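Local coordinates for regulatory protein BLAR1 (PDB 1NRF) that probably senses beta-lactam antibiotics outside the cell through acylation of a serine in this C-terminal domain and signals their presence to the cytoplasm, at residues Y93-L104 with S109-Q117. Numbering follows the deposited sequence.
Sequences YPYKEWNQDQDL and SSSTTWYFQ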
ATOM      1  N   TYR A  93      10.147  -4.054  20.899  1.00 58.91           N
ATOM      2  CA  TYR A  93       9.290  -4.713  19.913  1.00 58.15           C
ATOM      3  C   TYR A  93      10.051  -5.856  19.238  1.00 57.56           C
ATOM      4  O   TYR A  93      11.284  -5.869  19.226  1.00 57.59           O
ATOM      5  CB  TYR A  93       8.794  -3.717  18.853  1.00 56.10           C
ATOM      6  CG  TYR A  93       7.890  -2.631  19.401  1.00 54.11           C
ATOM      7  CD1 TYR A  93       8.404  -1.386  19.774  1.00 53.26           C
ATOM      8  CD2 TYR A  93       6.524  -2.856  19.575  1.00 52.94           C
ATOM      9  CE1 TYR A  93       7.580  -0.392  20.307  1.00 51.36           C
ATOM     10  CE2 TYR A  93       5.694  -1.870  20.108  1.00 51.59           C
ATOM     11  CZ  TYR A  93       6.230  -0.643  20.472  1.00 51.01           C
ATOM     12  OH  TYR A  93       5.422   0.324  21.018  1.00 51.65           O
ATOM     13  N   PRO A  94       9.321  -6.833  18.674  1.00 57.67           N
ATOM     14  CA  PRO A  94       9.913  -7.995  17.994  1.00 57.05           C
ATOM     15  C   PRO A  94      10.820  -7.651  16.810  1.00 55.92           C
ATOM     16  O   PRO A  94      11.470  -8.528  16.250  1.00 55.74           O
ATOM     17  CB  PRO A  94       8.688  -8.798  17.554  1.00 57.07           C
ATOM     18  CG  PRO A  94       7.652  -8.431  18.576  1.00 57.25           C
ATOM     19  CD  PRO A  94       7.853  -6.949  18.712  1.00 56.74           C
ATOM     20  N   TYR A  95      10.868  -6.376  16.439  1.00 55.78           N
ATOM     21  CA  TYR A  95      11.676  -5.937  15.304  1.00 56.26           C
ATOM     22  C   TYR A  95      12.585  -4.795  15.727  1.00 56.29           C
ATOM     23  O   TYR A  95      12.118  -3.733  16.133  1.00 56.52           O
ATOM     24  CB  TYR A  95      10.741  -5.514  14.170  1.00 56.43           C
ATOM     25  CG  TYR A  95       9.560  -6.448  14.077  1.00 57.86           C
ATOM     26  CD1 TYR A  95       8.412  -6.225  14.842  1.00 57.98           C
ATOM     27  CD2 TYR A  95       9.649  -7.639  13.355  1.00 59.39           C
ATOM     28  CE1 TYR A  95       7.392  -7.168  14.902  1.00 58.88           C
ATOM     29  CE2 TYR A  95       8.635  -8.592  13.409  1.00 59.45           C
ATOM     30  CZ  TYR A  95       7.514  -8.353  14.189  1.00 59.88           C
ATOM     31  OH  TYR A  95       6.541  -9.318  14.292  1.00 60.50           O
ATOM     32  N   LYS A  96      13.891  -5.022  15.626  1.00 55.90           N
ATOM     33  CA  LYS A  96      14.874  -4.029  16.041  1.00 56.16           C
ATOM     34  C   LYS A  96      14.764  -2.643  15.388  1.00 55.82           C
ATOM     35  O   LYS A  96      15.257  -1.648  15.936  1.00 54.94           O
ATOM     36  CB  LYS A  96      16.287  -4.583  15.838  1.00 55.62           C
ATOM     37  CG  LYS A  96      17.194  -4.314  17.021  1.00 56.50           C
ATOM     38  CD  LYS A  96      18.599  -3.943  16.591  1.00 58.03           C
ATOM     39  CE  LYS A  96      19.379  -3.372  17.766  1.00 59.63           C
ATOM     40  NZ  LYS A  96      20.714  -2.839  17.365  1.00 61.03           N
ATOM     41  N   GLU A  97      14.113  -2.565  14.230  1.00 55.94           N
ATOM     42  CA  GLU A  97      13.976  -1.289  13.530  1.00 55.45           C
ATOM     43  C   GLU A  97      12.908  -0.382  14.124  1.00 54.02           C
ATOM     44  O   GLU A  97      12.897   0.823  13.884  1.00 53.23           O
ATOM     45  CB  GLU A  97      13.682  -1.531  12.051  1.00 57.77           C
ATOM     46  CG  GLU A  97      14.838  -2.162  11.299  1.00 61.86           C
ATOM     47  CD  GLU A  97      14.620  -2.167   9.799  1.00 65.11           C
ATOM     48  OE1 GLU A  97      15.597  -2.412   9.056  1.00 67.61           O
ATOM     49  OE2 GLU A  97      13.470  -1.931   9.364  1.00 66.78           O
ATOM     50  N   TRP A  98      12.000  -0.970  14.892  1.00 52.81           N
ATOM     51  CA  TRP A  98      10.938  -0.208  15.531  1.00 52.32           C
ATOM     52  C   TRP A  98      11.490   0.404  16.818  1.00 53.03           C
ATOM     53  O   TRP A  98      11.056   1.476  17.252  1.00 51.90           O
ATOM     54  CB  TRP A  98       9.764  -1.131  15.886  1.00 51.09           C
ATOM     55  CG  TRP A  98       8.984  -1.682  14.714  1.00 49.90           C
ATOM     56  CD1 TRP A  98       9.353  -1.685  13.393  1.00 49.47           C
ATOM     57  CD2 TRP A  98       7.709  -2.334  14.772  1.00 48.87           C
ATOM     58  NE1 TRP A  98       8.383  -2.294  12.631  1.00 46.90           N
ATOM     59  CE2 TRP A  98       7.365  -2.702  13.451  1.00 48.04           C
ATOM     60  CE3 TRP A  98       6.821  -2.643  15.815  1.00 47.48           C
ATOM     61  CZ2 TRP A  98       6.172  -3.362  13.147  1.00 47.19           C
ATOM     62  CZ3 TRP A  98       5.638  -3.299  15.513  1.00 43.46           C
ATOM     63  CH2 TRP A  98       5.324  -3.652  14.190  1.00 46.60           C
ATOM     64  N   ASN A  99      12.465  -0.293  17.403  1.00 54.29           N
ATOM     65  CA  ASN A  99      13.089   0.091  18.671  1.00 54.90           C
ATOM     66  C   ASN A  99      14.076   1.257  18.618  1.00 54.68           C
ATOM     67  O   ASN A  99      15.243   1.117  19.003  1.00 53.20           O
ATOM     68  CB  ASN A  99      13.777  -1.135  19.280  1.00 54.70           C
ATOM     69  CG  ASN A  99      12.844  -2.328  19.390  1.00 55.58           C
ATOM     70  OD1 ASN A  99      11.795  -2.251  20.021  1.00 57.88           O
ATOM     71  ND2 ASN A  99      13.222  -3.438  18.770  1.00 56.70           N
ATOM     72  N   GLN A 100      13.591   2.407  18.158  1.00 54.50           N
ATOM     73  CA  GLN A 100      14.406   3.614  18.059  1.00 55.69           C
ATOM     74  C   GLN A 100      13.548   4.793  17.632  1.00 55.53           C
ATOM     75  O   GLN A 100      12.423   4.612  17.168  1.00 55.16           O
ATOM     76  CB  GLN A 100      15.546   3.404  17.065  1.00 57.28           C
ATOM     77  CG  GLN A 100      15.145   2.658  15.809  1.00 60.49           C
ATOM     78  CD  GLN A 100      16.343   2.251  14.978  1.00 63.35           C
ATOM     79  OE1 GLN A 100      16.995   3.094  14.358  1.00 64.82           O
ATOM     80  NE2 GLN A 100      16.650   0.951  14.969  1.00 63.61           N
ATOM     81  N   ASP A 101      14.072   6.005  17.802  1.00 55.63           N
ATOM     82  CA  ASP A 101      13.326   7.199  17.424  1.00 55.33           C
ATOM     83  C   ASP A 101      12.918   7.125  15.959  1.00 53.47           C
ATOM     84  O   ASP A 101      13.746   6.943  15.065  1.00 52.77           O
ATOM     85  CB  ASP A 101      14.151   8.464  17.698  1.00 56.85           C
ATOM     86  CG  ASP A 101      14.341   8.724  19.190  1.00 58.77           C
ATOM     87  OD1 ASP A 101      13.340   8.642  19.935  1.00 56.67           O
ATOM     88  OD2 ASP A 101      15.483   9.014  19.617  1.00 60.61           O
ATOM     89  N   GLN A 102      11.622   7.259  15.717  1.00 51.71           N
ATOM     90  CA  GLN A 102      11.111   7.170  14.364  1.00 48.82           C
ATOM     91  C   GLN A 102      10.836   8.504  13.712  1.00 47.07           C
ATOM     92  O   GLN A 102      10.808   9.552  14.354  1.00 45.89           O
ATOM     93  CB  GLN A 102       9.842   6.316  14.335  1.00 48.46           C
ATOM     94  CG  GLN A 102      10.083   4.861  14.687  1.00 49.09           C
ATOM     95  CD  GLN A 102      10.910   4.127  13.645  1.00 48.35           C
ATOM     96  OE1 GLN A 102      11.474   3.066  13.919  1.00 49.09           O
ATOM     97  NE2 GLN A 102      10.973   4.680  12.441  1.00 48.39           N
ATOM     98  N   ASP A 103      10.630   8.429  12.407  1.00 46.01           N
ATOM     99  CA  ASP A 103      10.347   9.584  11.579  1.00 44.47           C
ATOM    100  C   ASP A 103       9.243   9.116  10.633  1.00 43.05           C
ATOM    101  O   ASP A 103       9.064   7.913  10.462  1.00 42.35           O
ATOM    102  CB  ASP A 103      11.605   9.940  10.794  1.00 44.90           C
ATOM    103  CG  ASP A 103      11.537  11.301  10.179  1.00 44.13           C
ATOM    104  OD1 ASP A 103      12.509  11.688   9.503  1.00 45.18           O
ATOM    105  OD2 ASP A 103      10.516  11.990  10.377  1.00 47.18           O
ATOM    106  N   LEU A 104       8.490  10.038  10.040  1.00 42.55           N
ATOM    107  CA  LEU A 104       7.449   9.632   9.095  1.00 42.14           C
ATOM    108  C   LEU A 104       8.127   8.793   8.018  1.00 41.20           C
ATOM    109  O   LEU A 104       7.682   7.694   7.704  1.00 40.35           O
ATOM    110  CB  LEU A 104       6.782  10.846   8.438  1.00 40.88           C
ATOM    111  CG  LEU A 104       5.899  10.540   7.219  1.00 38.58           C
ATOM    112  CD1 LEU A 104       4.651   9.762   7.645  1.00 35.49           C
ATOM    113  CD2 LEU A 104       5.513  11.848   6.539  1.00 36.15           C
ATOM    114  N   SER A 109       9.459   3.236   5.605  1.00 34.50           N
ATOM    115  CA  SER A 109      10.442   2.282   5.089  1.00 34.86           C
ATOM    116  C   SER A 109      10.475   1.047   5.956  1.00 34.98           C
ATOM    117  O   SER A 109      10.556  -0.074   5.464  1.00 37.35           O
ATOM    118  CB  SER A 109      11.844   2.888   5.083  1.00 33.81           C
ATOM    119  OG  SER A 109      11.837   4.201   4.570  1.00 36.16           O
ATOM    120  N   SER A 110      10.396   1.265   7.259  1.00 34.83           N
ATOM    121  CA  SER A 110      10.465   0.178   8.208  1.00 34.63           C
ATOM    122  C   SER A 110       9.111  -0.373   8.651  1.00 34.29           C
ATOM    123  O   SER A 110       9.044  -1.382   9.357  1.00 31.67           O
ATOM    124  CB  SER A 110      11.282   0.648   9.408  1.00 35.21           C
ATOM    125  OG  SER A 110      12.570   1.069   8.969  1.00 35.25           O
ATOM    126  N   SER A 111       8.031   0.265   8.215  1.00 34.43           N
ATOM    127  CA  SER A 111       6.705  -0.183   8.612  1.00 37.20           C
ATOM    128  C   SER A 111       6.645  -0.223  10.135  1.00 38.05           C
ATOM    129  O   SER A 111       6.081  -1.149  10.721  1.00 38.55           O
ATOM    130  CB  SER A 111       6.406  -1.581   8.054  1.00 35.89           C
ATOM    131  OG  SER A 111       6.255  -1.555   6.648  1.00 35.45           O
ATOM    132  N   THR A 112       7.258   0.770  10.771  1.00 39.38           N
ATOM    133  CA  THR A 112       7.250   0.853  12.225  1.00 39.42           C
ATOM    134  C   THR A 112       5.810   1.141  12.579  1.00 36.91           C
ATOM    135  O   THR A 112       5.367   2.286  12.575  1.00 37.11           O
ATOM    136  CB  THR A 112       8.150   1.989  12.728  1.00 42.07           C
ATOM    137  OG1 THR A 112       9.509   1.702  12.373  1.00 46.40           O
ATOM    138  CG2 THR A 112       8.042   2.126  14.241  1.00 44.38           C
ATOM    139  N   THR A 113       5.084   0.071  12.866  1.00 36.37           N
ATOM    140  CA  THR A 113       3.671   0.134  13.189  1.00 34.31           C
ATOM    141  C   THR A 113       3.284   1.063  14.321  1.00 33.56           C
ATOM    142  O   THR A 113       2.319   1.814  14.179  1.00 31.88           O
ATOM    143  CB  THR A 113       3.133  -1.276  13.490  1.00 34.13           C
ATOM    144  OG1 THR A 113       3.296  -2.097  12.324  1.00 35.32           O
ATOM    145  CG2 THR A 113       1.655  -1.223  13.853  1.00 35.94           C
ATOM    146  N   TRP A 114       4.026   1.036  15.433  1.00 32.93           N
ATOM    147  CA  TRP A 114       3.672   1.890  16.567  1.00 32.06           C
ATOM    148  C   TRP A 114       3.587   3.370  16.217  1.00 31.97           C
ATOM    149  O   TRP A 114       2.782   4.100  16.792  1.00 31.50           O
ATOM    150  CB  TRP A 114       4.630   1.683  17.758  1.00 31.56           C
ATOM    151  CG  TRP A 114       6.074   2.112  17.568  1.00 30.22           C
ATOM    152  CD1 TRP A 114       7.145   1.295  17.358  1.00 29.19           C
ATOM    153  CD2 TRP A 114       6.600   3.444  17.671  1.00 26.75           C
ATOM    154  NE1 TRP A 114       8.303   2.029  17.338  1.00 30.49           N
ATOM    155  CE2 TRP A 114       7.998   3.351  17.529  1.00 27.44           C
ATOM    156  CE3 TRP A 114       6.023   4.708  17.876  1.00 27.84           C
ATOM    157  CZ2 TRP A 114       8.838   4.474  17.588  1.00 27.39           C
ATOM    158  CZ3 TRP A 114       6.860   5.829  17.935  1.00 25.36           C
ATOM    159  CH2 TRP A 114       8.252   5.699  17.791  1.00 27.03           C
ATOM    160  N   TYR A 115       4.396   3.804  15.257  1.00 33.51           N
ATOM    161  CA  TYR A 115       4.406   5.207  14.837  1.00 34.42           C
ATOM    162  C   TYR A 115       3.057   5.672  14.286  1.00 35.17           C
ATOM    163  O   TYR A 115       2.532   6.707  14.694  1.00 33.43           O
ATOM    164  CB  TYR A 115       5.491   5.426  13.781  1.00 34.06           C
ATOM    165  CG  TYR A 115       5.597   6.851  13.290  1.00 33.56           C
ATOM    166  CD1 TYR A 115       4.670   7.372  12.392  1.00 30.87           C
ATOM    167  CD2 TYR A 115       6.622   7.688  13.744  1.00 31.58           C
ATOM    168  CE1 TYR A 115       4.762   8.687  11.962  1.00 32.50           C
ATOM    169  CE2 TYR A 115       6.723   8.998  13.318  1.00 27.63           C
ATOM    170  CZ  TYR A 115       5.795   9.493  12.432  1.00 30.93           C
ATOM    171  OH  TYR A 115       5.900  10.795  12.004  1.00 34.12           O
ATOM    172  N   PHE A 116       2.509   4.909  13.347  1.00 36.48           N
ATOM    173  CA  PHE A 116       1.229   5.259  12.747  1.00 38.37           C
ATOM    174  C   PHE A 116       0.080   4.976  13.703  1.00 39.37           C
ATOM    175  O   PHE A 116      -0.937   5.671  13.684  1.00 39.50           O
ATOM    176  CB  PHE A 116       1.044   4.512  11.417  1.00 37.56           C
ATOM    177  CG  PHE A 116       2.092   4.858  10.391  1.00 36.56           C
ATOM    178  CD1 PHE A 116       3.332   4.211  10.392  1.00 36.41           C
ATOM    179  CD2 PHE A 116       1.885   5.904   9.490  1.00 34.07           C
ATOM    180  CE1 PHE A 116       4.350   4.611   9.517  1.00 34.57           C
ATOM    181  CE2 PHE A 116       2.893   6.309   8.613  1.00 34.50           C
ATOM    182  CZ  PHE A 116       4.129   5.663   8.628  1.00 33.08           C
ATOM    183  N   GLN A 117       0.254   3.969  14.552  1.00 40.61           N
ATOM    184  CA  GLN A 117      -0.763   3.617  15.537  1.00 40.21           C
ATOM    185  C   GLN A 117      -0.974   4.776  16.511  1.00 42.17           C
ATOM    186  O   GLN A 117      -2.105   5.201  16.756  1.00 43.45           O
ATOM    187  CB  GLN A 117      -0.331   2.370  16.307  1.00 38.91           C
ATOM    188  CG  GLN A 117      -1.178   1.142  16.031  1.00 35.95           C
ATOM    189  CD  GLN A 117      -0.567  -0.122  16.607  1.00 35.67           C
ATOM    190  OE1 GLN A 117      -1.244  -1.138  16.765  1.00 37.53           O
ATOM    191  NE2 GLN A 117       0.724  -0.069  16.911  1.00 33.80           N
TER
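The indole of Trp98 lies against the backbone of Thr112 with one face: Thr112 CA stands over the face of the Trp98 five-membered ring, 3.6 Å from its centroid, a CH-pi contact; Thr113 N sits over the same face and Tyr95 CD1 over the opposite one. That backbone belongs to the Schellman motif closing helix 104-110, with Ser111 at positive phi, in the helical part of a penicillin-binding transpeptidase domain. At the edge of the indole, Trp98 NE1 makes a weak hydrogen bond to Ser110 O at 3.5 Å. A second indole answers the first. Trp114 turns its edge to the loop and donates from NE1 to Trp98 O, 2.8 Å away at an N-H...O angle of 161°; the acceptor lies in the ring plane, although NE1 stands above the carbonyl plane, off the lone pairs. With Trp114 CG between backbone N and carbonyl carbon (chi1 66°), the ring reaches the loop; Thr112 CG2 lies over one of its faces, toward the rim. The Tyr93 ring lies nearly parallel to the five-membered ring of Trp114, planes 14° apart but slid, so that Tyr93 CE1 meets Trp114 CD1 at 3.4 Å and overlap is slight. Farther along, Asp103 O lies above one face of the Tyr115 ring, toward its rim; Tyr115 OH is hydrogen-bonded to Ser84 O. Leu104 CD1 reaches Phe116 CE2 at 4.0 Å. Ser111 OG is hydrogen-bonded to Lys200 NZ, and its side chain lies about 4 Å from that of Ser63, probably the serine acylated by the antibiotic. On the Trp98 side, Thr113 OG1 comes within 3.2 Å of Trp98 CH2.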